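PDB 3BRU: transcriptional regulator AcuR from Rhodobacter sphaeroides 2.4.1, which represses transcription of its own operon as a DNA-binding regulator of the TetR family, probably by binding two operator sequences in the promoter. Local coordinates for residues H69-R72 against D76-L79; E83-Y88 against R126-G131; E165-G170 against H176-L181. One frame throughout, in Å; residues are numbered along the deposited sequence.

Contact 1. Residues H69-R72 against D76-L79; sequences HYFR and DFGL
The ring of F71 is covered on both faces: F77 CD1 lies 3.4 Å above one, offset toward the rim, and CB of Y70 sits over the centre of the other. F77 turns its ring only partly toward that of F71. The two centroids are 4.9 Å apart and the planes meet obliquely at 57°, F71 CE2 and CZ leading toward F77. F71 CG stands anti to its carbonyl carbon (chi1 -51°), which drops the ring against helix 74-97 just as the chain leaves helix 64-70. F67 meets both rings, edge-to-face with F77, and completes an aromatic cluster.

Beside the rings the contact is polar. R72 N gives a hydrogen bond to D76 OD2 (3.3 Å, N-H...O 158°), meeting the oxygen on its anti side, a little out of the carboxylate plane. The same OD2 lies 3.6 Å from F71 CA. The extended R72 side chain brings one face of its guanidinium over D76 CG. NH1 stays 4.1 Å from D76 OD1 and points no N-H at it, so the opposite charges probably attract but make no salt bridge.

Segment 69-72 includes the end of the predicted helix-turn-helix, whose second helix is the recognition helix in TetR-family repressors. The chemistry is thus divided: a buried aromatic pair packs the end of that helix against helix 74-97, while D76 holds the backbone of the connecting turn and its carboxylate probably gains stability from the nearby arginine charge.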
# COMPACT_ATOMS: atom_id res chain seq x y z
N HIS A 69 -14.33 19.91 -22.18
CA HIS A 69 -15.31 20.84 -21.66
C HIS A 69 -15.19 20.96 -20.15
O HIS A 69 -15.27 22.05 -19.59
CB HIS A 69 -16.71 20.37 -22.03
CG HIS A 69 -17.80 21.30 -21.57
ND1 HIS A 69 -18.00 22.54 -22.14
CD2 HIS A 69 -18.74 21.17 -20.61
CE1 HIS A 69 -19.03 23.13 -21.56
NE2 HIS A 69 -19.50 22.32 -20.62
N TYR A 70 -14.99 19.81 -19.49
CA TYR A 70 -15.00 19.71 -18.05
C TYR A 70 -13.61 19.74 -17.44
O TYR A 70 -13.45 20.24 -16.34
CB TYR A 70 -15.74 18.43 -17.65
CG TYR A 70 -17.24 18.47 -17.90
CD1 TYR A 70 -18.08 19.31 -17.14
CD2 TYR A 70 -17.83 17.70 -18.90
CE1 TYR A 70 -19.47 19.35 -17.36
CE2 TYR A 70 -19.21 17.75 -19.14
CZ TYR A 70 -20.02 18.57 -18.37
OH TYR A 70 -21.36 18.61 -18.59
N PHE A 71 -12.61 19.18 -18.11
CA PHE A 71 -11.30 19.00 -17.46
C PHE A 71 -10.24 19.55 -18.35
O PHE A 71 -10.36 19.43 -19.57
CB PHE A 71 -11.04 17.51 -17.15
CG PHE A 71 -12.18 16.84 -16.40
CD1 PHE A 71 -12.48 17.21 -15.09
CD2 PHE A 71 -12.97 15.88 -17.03
CE1 PHE A 71 -13.53 16.61 -14.42
CE2 PHE A 71 -14.01 15.28 -16.36
CZ PHE A 71 -14.29 15.63 -15.06
N ARG A 72 -9.23 20.22 -17.80
CA ARG A 72 -8.28 20.80 -18.74
C ARG A 72 -7.27 19.80 -19.24
O ARG A 72 -6.78 19.93 -20.35
CB ARG A 72 -7.66 22.15 -18.34
CG ARG A 72 -7.50 22.46 -16.91
CD ARG A 72 -6.59 23.70 -16.86
NE ARG A 72 -6.56 24.35 -15.54
CZ ARG A 72 -6.04 23.80 -14.43
NH1 ARG A 72 -5.52 22.57 -14.45
NH2 ARG A 72 -6.06 24.49 -13.30
N ASP A 76 -6.16 17.39 -14.05
CA ASP A 76 -7.34 18.07 -13.51
C ASP A 76 -8.48 17.05 -13.30
O ASP A 76 -9.22 17.11 -12.31
CB ASP A 76 -7.77 19.17 -14.48
CG ASP A 76 -8.82 20.15 -13.88
OD1 ASP A 76 -8.66 20.51 -12.69
OD2 ASP A 76 -9.79 20.57 -14.60
N PHE A 77 -8.61 16.13 -14.26
CA PHE A 77 -9.43 14.93 -14.14
C PHE A 77 -9.14 14.03 -12.94
O PHE A 77 -10.05 13.72 -12.15
CB PHE A 77 -9.33 14.12 -15.44
CG PHE A 77 -10.27 12.95 -15.50
CD1 PHE A 77 -11.62 13.10 -15.26
CD2 PHE A 77 -9.80 11.68 -15.81
CE1 PHE A 77 -12.48 12.03 -15.37
CE2 PHE A 77 -10.66 10.61 -15.89
CZ PHE A 77 -11.99 10.79 -15.69
N GLY A 78 -7.89 13.59 -12.81
CA GLY A 78 -7.44 12.90 -11.61
C GLY A 78 -7.80 13.57 -10.28
O GLY A 78 -8.23 12.89 -9.35
N LEU A 79 -7.63 14.90 -10.15
CA LEU A 79 -8.05 15.61 -8.93
C LEU A 79 -9.54 15.64 -8.69
O LEU A 79 -10.00 15.58 -7.55
CB LEU A 79 -7.52 17.05 -8.91
CG LEU A 79 -6.00 17.19 -8.72
CD1 LEU A 79 -5.56 18.59 -9.13
CD2 LEU A 79 -5.62 16.90 -7.28

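Contact 2. Residues E83-Y88 against R126-G131; sequences EAYDTY and RGCLVG
Y85 carries this contact, laying one face of its ring on L129: CB of L129 stands 3.8 Å from the ring centroid, 12° off the normal, a CH-pi contact over the middle of the face. The two side chains run past each other in opposite directions, so that L129 CD2 reaches back to Y85 CB at 3.7 Å. On the CD2 side of the ring, V130 CG2 lies 4.0 Å from CD2 of Y85; toward the hydroxyl end, C128 SG approaches obliquely, 5.0 Å from the centroid, as a sulfur-aromatic contact. The phenol oxygen of Y85 ends 3.5 Å from that sulfur. With CG anti to the backbone N (chi1 -170°), the tyrosine reaches straight across from helix 74-97.

In the next shell, C128 is the N-cap of helix 129-135, and its SG accepts a weak, long bond from G131 N (3.7 Å), consistent with a sulfur turned toward the hydroxyl end of the tyrosine. L129 and V130, in the first turn, offer their carbons to the ring. W155 of helix 143-167 touches Y85, C128 and V130, whereas L43 of helix 31-45 packs on L129. The start of helix 129-135 is thereby packed among helices 31-45, 74-97 and 143-167, where the DNA-binding and C-terminal regions meet.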
# COMPACT_ATOMS: atom_id res chain seq x y z
N GLU A 83 -11.69 14.12 -5.46
CA GLU A 83 -12.86 14.81 -4.86
C GLU A 83 -14.14 13.98 -4.94
O GLU A 83 -14.93 14.00 -4.00
CB GLU A 83 -13.08 16.19 -5.47
CG GLU A 83 -11.98 17.16 -5.11
CD GLU A 83 -11.88 18.41 -6.02
OE1 GLU A 83 -12.41 18.41 -7.17
OE2 GLU A 83 -11.26 19.41 -5.57
N ALA A 84 -14.32 13.23 -6.01
CA ALA A 84 -15.55 12.41 -6.14
C ALA A 84 -15.52 11.23 -5.18
O ALA A 84 -16.54 10.91 -4.54
CB ALA A 84 -15.75 11.92 -7.60
N TYR A 85 -14.35 10.59 -5.09
CA TYR A 85 -14.10 9.45 -4.23
C TYR A 85 -14.20 9.87 -2.75
O TYR A 85 -14.82 9.19 -1.95
CB TYR A 85 -12.74 8.84 -4.54
CG TYR A 85 -12.52 7.51 -3.86
CD1 TYR A 85 -12.98 6.32 -4.43
CD2 TYR A 85 -11.86 7.45 -2.64
CE1 TYR A 85 -12.77 5.09 -3.82
CE2 TYR A 85 -11.66 6.23 -1.99
CZ TYR A 85 -12.11 5.06 -2.58
OH TYR A 85 -11.93 3.87 -1.93
N ASP A 86 -13.61 11.01 -2.40
CA ASP A 86 -13.83 11.53 -1.05
C ASP A 86 -15.33 11.65 -0.66
O ASP A 86 -15.70 11.37 0.46
CB ASP A 86 -13.18 12.90 -0.88
CG ASP A 86 -13.03 13.30 0.60
OD1 ASP A 86 -13.22 12.47 1.53
OD2 ASP A 86 -12.67 14.46 0.85
N THR A 87 -16.17 12.09 -1.59
CA THR A 87 -17.59 12.33 -1.31
C THR A 87 -18.33 11.01 -1.14
O THR A 87 -19.13 10.85 -0.20
CB THR A 87 -18.23 13.17 -2.40
OG1 THR A 87 -17.69 14.48 -2.32
CG2 THR A 87 -19.76 13.27 -2.23
N TYR A 88 -18.03 10.06 -2.01
CA TYR A 88 -18.80 8.85 -2.00
C TYR A 88 -18.39 7.96 -0.86
O TYR A 88 -19.24 7.34 -0.20
CB TYR A 88 -18.84 8.21 -3.39
CG TYR A 88 -19.44 9.23 -4.40
CD1 TYR A 88 -20.58 10.00 -4.05
CD2 TYR A 88 -18.84 9.47 -5.66
CE1 TYR A 88 -21.13 10.95 -4.92
CE2 TYR A 88 -19.37 10.42 -6.55
CZ TYR A 88 -20.52 11.16 -6.17
OH TYR A 88 -21.09 12.10 -7.03
N ARG A 126 -10.67 -4.50 -7.52
CA ARG A 126 -10.71 -3.07 -7.31
C ARG A 126 -10.42 -2.70 -5.88
O ARG A 126 -11.06 -3.20 -4.92
CB ARG A 126 -12.07 -2.51 -7.71
CG ARG A 126 -12.37 -2.57 -9.20
CD ARG A 126 -13.72 -1.88 -9.49
NE ARG A 126 -14.12 -2.22 -10.85
CZ ARG A 126 -15.36 -2.09 -11.30
NH1 ARG A 126 -16.32 -1.62 -10.50
NH2 ARG A 126 -15.65 -2.44 -12.55
N GLY A 127 -9.46 -1.81 -5.72
CA GLY A 127 -9.02 -1.40 -4.41
C GLY A 127 -9.43 0.01 -4.07
O GLY A 127 -10.44 0.53 -4.56
N CYS A 128 -8.61 0.63 -3.22
CA CYS A 128 -8.84 1.98 -2.81
C CYS A 128 -8.17 2.91 -3.83
O CYS A 128 -7.00 2.73 -4.17
CB CYS A 128 -8.28 2.20 -1.40
SG CYS A 128 -8.63 3.85 -0.83
N LEU A 129 -8.91 3.89 -4.32
CA LEU A 129 -8.35 4.90 -5.21
C LEU A 129 -7.18 5.66 -4.57
O LEU A 129 -6.17 5.93 -5.20
CB LEU A 129 -9.43 5.90 -5.66
CG LEU A 129 -8.85 7.03 -6.51
CD1 LEU A 129 -8.55 6.48 -7.88
CD2 LEU A 129 -9.76 8.21 -6.61
N VAL A 130 -7.37 6.02 -3.30
CA VAL A 130 -6.40 6.79 -2.56
C VAL A 130 -5.12 6.02 -2.28
O VAL A 130 -4.00 6.58 -2.29
CB VAL A 130 -7.06 7.37 -1.27
CG1 VAL A 130 -6.02 7.94 -0.30
CG2 VAL A 130 -8.11 8.41 -1.67
N GLY A 131 -5.27 4.73 -2.03
CA GLY A 131 -4.12 3.86 -1.85
C GLY A 131 -3.41 3.64 -3.16
O GLY A 131 -2.17 3.72 -3.20

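Contact 3. Residues E165-G170 against H176-L181; sequences EAQACG and HDPDAL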
# COMPACT_ATOMS: atom_id res chain seq x y z
N GLU A 165 -14.87 7.92 21.51
CA GLU A 165 -16.14 7.39 22.01
C GLU A 165 -16.02 5.96 22.56
O GLU A 165 -16.71 5.61 23.52
CB GLU A 165 -17.20 7.45 20.93
CG GLU A 165 -17.46 8.85 20.47
CD GLU A 165 -18.21 8.92 19.13
OE1 GLU A 165 -18.66 7.84 18.64
OE2 GLU A 165 -18.35 10.05 18.59
N ALA A 166 -15.16 5.14 21.95
CA ALA A 166 -14.84 3.81 22.49
C ALA A 166 -14.17 3.92 23.86
O ALA A 166 -14.44 3.08 24.72
CB ALA A 166 -13.99 3.00 21.53
N GLN A 167 -13.36 4.94 24.11
CA GLN A 167 -12.78 5.15 25.44
C GLN A 167 -13.81 5.60 26.48
O GLN A 167 -13.78 5.13 27.61
CB GLN A 167 -11.65 6.17 25.39
CG GLN A 167 -10.40 5.60 24.76
CD GLN A 167 -9.21 6.51 24.87
OE1 GLN A 167 -9.29 7.69 24.54
NE2 GLN A 167 -8.09 5.97 25.32
N ALA A 168 -14.69 6.51 26.08
CA ALA A 168 -15.67 7.16 26.95
C ALA A 168 -16.76 6.20 27.43
O ALA A 168 -17.56 6.55 28.29
CB ALA A 168 -16.28 8.38 26.26
N CYS A 169 -16.76 5.00 26.87
CA CYS A 169 -17.74 3.99 27.21
C CYS A 169 -17.06 2.68 27.64
O CYS A 169 -17.73 1.66 27.85
CB CYS A 169 -18.70 3.79 26.02
SG CYS A 169 -18.10 2.69 24.68
N GLY A 170 -15.74 2.69 27.78
CA GLY A 170 -15.00 1.55 28.32
C GLY A 170 -14.57 0.43 27.38
O GLY A 170 -14.05 -0.59 27.82
N HIS A 176 -4.60 3.86 25.60
CA HIS A 176 -4.36 4.11 24.17
C HIS A 176 -4.52 5.56 23.72
O HIS A 176 -5.41 6.27 24.21
CB HIS A 176 -5.30 3.23 23.35
CG HIS A 176 -4.89 1.80 23.32
ND1 HIS A 176 -3.86 1.34 22.52
CD2 HIS A 176 -5.32 0.73 24.03
CE1 HIS A 176 -3.68 0.05 22.73
NE2 HIS A 176 -4.56 -0.35 23.65
N ASP A 177 -3.67 5.99 22.78
CA ASP A 177 -3.87 7.28 22.11
C ASP A 177 -4.81 7.08 20.90
O ASP A 177 -4.47 6.35 19.96
CB ASP A 177 -2.51 7.90 21.70
CG ASP A 177 -2.66 9.24 20.91
OD1 ASP A 177 -3.79 9.77 20.79
OD2 ASP A 177 -1.63 9.76 20.40
N PRO A 178 -6.03 7.70 20.95
CA PRO A 178 -6.99 7.53 19.83
C PRO A 178 -6.46 8.01 18.48
O PRO A 178 -6.74 7.37 17.46
CB PRO A 178 -8.24 8.30 20.27
CG PRO A 178 -7.85 9.11 21.46
CD PRO A 178 -6.60 8.51 22.05
N ASP A 179 -5.66 9.07 18.45
CA ASP A 179 -5.12 9.56 17.18
C ASP A 179 -4.07 8.62 16.56
O ASP A 179 -4.05 8.44 15.33
CB ASP A 179 -4.50 10.93 17.34
CG ASP A 179 -5.52 11.99 17.63
OD1 ASP A 179 -6.46 12.15 16.80
OD2 ASP A 179 -5.37 12.67 18.69
N ALA A 180 -3.20 8.07 17.42
CA ALA A 180 -2.14 7.13 17.01
C ALA A 180 -2.74 5.82 16.51
O ALA A 180 -2.33 5.24 15.49
CB ALA A 180 -1.14 6.87 18.18
N LEU A 181 -3.74 5.37 17.23
CA LEU A 181 -4.45 4.16 16.83
C LEU A 181 -5.22 4.35 15.50
O LEU A 181 -5.18 3.49 14.60
CB LEU A 181 -5.35 3.73 17.97
CG LEU A 181 -5.64 2.23 17.98
CD1 LEU A 181 -4.36 1.45 18.13
CD2 LEU A 181 -6.63 1.95 19.09
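Q167 reaches from the end of helix 143-167 to the backbone just ahead of helix 178-199, and its amide makes the whole contact. NE2 gives a hydrogen bond to the carbonyl O of H176, short at 2.9 Å but weak because the N-H...O angle is only 126°. The other branch of the amide, OE1, lies 3.7 Å from P178 CG and 3.8 Å from P178 CD, at the rim of the proline ring. Q167 CG is anti to the carbonyl carbon (chi1 -74°) and the chain runs extended beyond it, which carries the amide across the gap between the two backbones. NE2 has a stronger partner in S173 O, so one amide nitrogen ties down two carbonyls of the loop that joins the helices. With an alanine here the amide is gone, and the carbonyls of S173 and H176 would probably lose their shared donor, leaving the loop freer to shift.

Only 107 Å² is buried here, and the rest is looser. The CB of H176 faces Q167 at 4.4 Å from NE2, but its imidazole leads away. Beyond Q167 the chain turns off at the exposed surface, with G170 as the C' residue of a Schellman motif; G170 N bonds to Q167 O at 3.1 Å. On the other segment D177 is the N-cap of helix 178-199: its OD1 accepts from D179 N at 3.1 Å, from above the carboxylate plane.

P178 also packs on F163 and R164, one turn back along helix 143-167. On the outer flank, H176, A180 and L181 touch R214, R210 and T211 of the second subunit. The contact thus closes the turn between helices 143-167 and 178-199 of the C-terminal domain, at the border of the dimer.

In the fold
Contacts 1, 2 and 3 follow one another along the chain, each closing before the next opens. Contacts 1 and 2 share helix 74-97, with centres 16 Å apart: its start packs on the end of the predicted DNA-binding motif, and a few residues on it meets helix 129-135 near the centre of the chain. Contact 3 lies about 26 Å from contact 2 and 40 Å from contact 1, centre to centre, on the opposite side of the chain's centre from contact 1. Helix 143-167 spans the distance, touching contact 2 midway and ending in contact 3. The all-helical chain thus runs from a DNA-binding end to a dimer-forming domain, as in other TetR-family repressors.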